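Local coordinates for periplasmic solute binding protein (PDB 4RY1), which probably binds a sugar in the periplasm and delivers it to an ABC-type transporter, as solute-binding proteins of its family do, at residues 120-124 against 125-129. Sequence-based numbering, arbitrary orientation.
Sequences MIYNK and TTWDN. With GOL (glycerol), chain D.
Tyr122 and Trp127 meet where strand 107-123 runs without a break into helix 124-130, the short axes of the two turned by 65°, and their rings make the tightly packed side of this turn. The phenol lies obliquely against the five-membered ring of the indole, planes at 57°, with Tyr122 CD1 3.4 Å from Trp127 NE1 and, farther along, Tyr122 CE1 beside Trp127 CZ2. That NE1 is spoken for: it donates to the backbone O of Ala244, just before strand 245-249. Tyr134 stacks on Tyr122 and meets Trp127 edge-to-face, as does Phe148 of helix 138-152.

Asn123 is the N-cap. With its CG anti to the backbone N (chi1 -173°), the amide swings back over the first turn, and OD1 accepts a long, weak capping bond from Thr126 N at 3.4 Å. Its main-chain O does firmer work, taking Trp127 N in a nearly straight bond of 3.2 Å while also sitting in plane at the indole edge, near CD1. Thr126 turns its hydroxyl to Gly241 O. A water donates a hydrogen bond to Asn123 OD1 at 2.7 Å and also bonds Thr125 OG1, marking where the cap becomes wet.

The other side is looser and built from charge. Lys124 stays extended until a bend at its last torsion (chi4 62°), which brings NZ to the syn lone pair of Asp128 OD2, 3.0 Å away. One helical turn thus carries both this i to i+4 salt bridge and the backbone bond from Asp128 N to Lys124 O. A glycerol, probably from the crystallisation liquor, straddles the ion pair: its O1 accepts from Lys124 NZ, while its O2 takes a weak bond from NZ and donates to Asp128 OD1 at 2.6 Å; Glu267 OE1 and Tyr134 N bond it too. The chemistry implies a helix start held by buried rings and the Trp127 N to Asn123 O bond, the side-chain cap a weak supplement, beside a solvent-side ion pair that glycerol bridges in this crystal.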
loop_
_atom_site.group_PDB
_atom_site.type_symbol
_atom_site.label_atom_id
_atom_site.label_comp_id
_atom_site.label_asym_id
_atom_site.label_seq_id
_atom_site.Cartn_x
_atom_site.Cartn_y
_atom_site.Cartn_z
ATOM N N MET A 120 2.608 11.806 -0.552
ATOM C CA MET A 120 1.483 12.723 -0.589
ATOM C C MET A 120 1.003 13.021 -2.004
ATOM O O MET A 120 1.795 13.335 -2.902
ATOM C CB MET A 120 1.860 14.025 0.099
ATOM C CG MET A 120 1.943 13.873 1.598
ATOM S SD MET A 120 0.377 13.484 2.421
ATOM C CE MET A 120 0.929 13.748 4.105
ATOM N N ILE A 121 -0.308 12.977 -2.174
ATOM C CA ILE A 121 -0.989 13.391 -3.388
ATOM C C ILE A 121 -1.878 14.551 -2.926
ATOM O O ILE A 121 -2.660 14.400 -1.999
ATOM C CB ILE A 121 -1.823 12.246 -3.998
ATOM C CG1 ILE A 121 -0.906 11.081 -4.350
ATOM C CG2 ILE A 121 -2.602 12.742 -5.207
ATOM C CD1 ILE A 121 -0.042 11.367 -5.545
ATOM N N TYR A 122 -1.744 15.708 -3.562
ATOM C CA TYR A 122 -2.469 16.899 -3.168
ATOM C C TYR A 122 -3.342 17.417 -4.288
ATOM O O TYR A 122 -3.003 17.290 -5.465
ATOM C CB TYR A 122 -1.494 18.001 -2.756
ATOM C CG TYR A 122 -0.690 17.766 -1.505
ATOM C CD1 TYR A 122 -1.314 17.439 -0.293
ATOM C CD2 TYR A 122 0.705 17.936 -1.500
ATOM C CE1 TYR A 122 -0.577 17.286 0.876
ATOM C CE2 TYR A 122 1.445 17.779 -0.335
ATOM C CZ TYR A 122 0.820 17.448 0.849
ATOM O OH TYR A 122 1.542 17.317 2.025
ATOM N N ASN A 123 -4.443 18.050 -3.889
ATOM C CA ASN A 123 -5.335 18.749 -4.803
ATOM C C ASN A 123 -4.839 20.185 -4.932
ATOM O O ASN A 123 -5.026 21.029 -4.044
ATOM C CB ASN A 123 -6.776 18.733 -4.306
ATOM C CG ASN A 123 -7.742 19.301 -5.330
ATOM O OD1 ASN A 123 -7.442 20.318 -5.960
ATOM N ND2 ASN A 123 -8.880 18.637 -5.530
ATOM N N LYS A 124 -4.175 20.434 -6.046
ATOM C CA LYS A 124 -3.516 21.726 -6.272
ATOM C C LYS A 124 -4.468 22.913 -6.135
ATOM O O LYS A 124 -4.135 23.943 -5.547
ATOM C CB LYS A 124 -2.887 21.752 -7.658
ATOM C CG LYS A 124 -2.263 23.091 -8.023
ATOM C CD LYS A 124 -1.715 23.068 -9.450
ATOM C CE LYS A 124 -1.475 24.447 -10.038
ATOM N NZ LYS A 124 -0.459 25.177 -9.246
ATOM N N THR A 125 -5.653 22.757 -6.704
ATOM C CA THR A 125 -6.640 23.840 -6.738
ATOM C C THR A 125 -6.986 24.292 -5.321
ATOM O O THR A 125 -6.979 25.475 -4.991
ATOM C CB THR A 125 -7.902 23.406 -7.497
ATOM O OG1 THR A 125 -7.525 22.955 -8.802
ATOM C CG2 THR A 125 -8.909 24.550 -7.637
ATOM N N THR A 126 -7.271 23.326 -4.476
ATOM C CA THR A 126 -7.599 23.627 -3.078
ATOM C C THR A 126 -6.466 24.315 -2.289
ATOM O O THR A 126 -6.700 25.304 -1.595
ATOM C CB THR A 126 -8.065 22.372 -2.343
ATOM O OG1 THR A 126 -9.058 21.712 -3.139
ATOM C CG2 THR A 126 -8.649 22.761 -1.006
ATOM N N TRP A 127 -5.251 23.779 -2.377
ATOM C CA TRP A 127 -4.093 24.393 -1.706
ATOM C C TRP A 127 -3.848 25.841 -2.187
ATOM O O TRP A 127 -3.575 26.742 -1.383
ATOM C CB TRP A 127 -2.835 23.524 -1.919
ATOM C CG TRP A 127 -2.820 22.302 -1.015
ATOM C CD1 TRP A 127 -3.504 21.105 -1.210
ATOM C CD2 TRP A 127 -2.146 22.174 0.250
ATOM N NE1 TRP A 127 -3.256 20.259 -0.168
ATOM C CE2 TRP A 127 -2.439 20.879 0.745
ATOM C CE3 TRP A 127 -1.319 23.014 1.015
ATOM C CZ2 TRP A 127 -1.951 20.411 1.958
ATOM C CZ3 TRP A 127 -0.830 22.534 2.237
ATOM C CH2 TRP A 127 -1.152 21.242 2.689
ATOM N N ASP A 128 -3.962 26.041 -3.495
ATOM C CA ASP A 128 -3.834 27.376 -4.128
ATOM C C ASP A 128 -4.947 28.326 -3.632
ATOM O O ASP A 128 -4.682 29.484 -3.303
ATOM C CB ASP A 128 -3.865 27.274 -5.666
ATOM C CG ASP A 128 -2.562 26.739 -6.258
ATOM O OD1 ASP A 128 -1.564 26.615 -5.515
ATOM O OD2 ASP A 128 -2.550 26.448 -7.472
ATOM N N ASN A 129 -6.180 27.827 -3.541
ATOM C CA ASN A 129 -7.300 28.628 -3.004
ATOM C C ASN A 129 -7.105 29.019 -1.525
ATOM O O ASN A 129 -7.472 30.114 -1.113
ATOM C CB ASN A 129 -8.644 27.912 -3.201
ATOM C CG ASN A 129 -9.068 27.827 -4.664
ATOM O OD1 ASN A 129 -8.518 28.506 -5.540
ATOM N ND2 ASN A 129 -10.084 27.018 -4.927
HETATM C C1 GOL D . 2.213 23.593 -6.625
HETATM O O1 GOL D . 1.363 23.469 -7.764
HETATM C C2 GOL D . 1.794 24.786 -5.765
HETATM O O2 GOL D . 0.648 25.449 -6.315
HETATM C C3 GOL D . 1.515 24.299 -4.347
HETATM O O3 GOL D . 2.704 24.560 -3.569
HETATM O O HOH W 1 -8.286 20.281 -8.542
#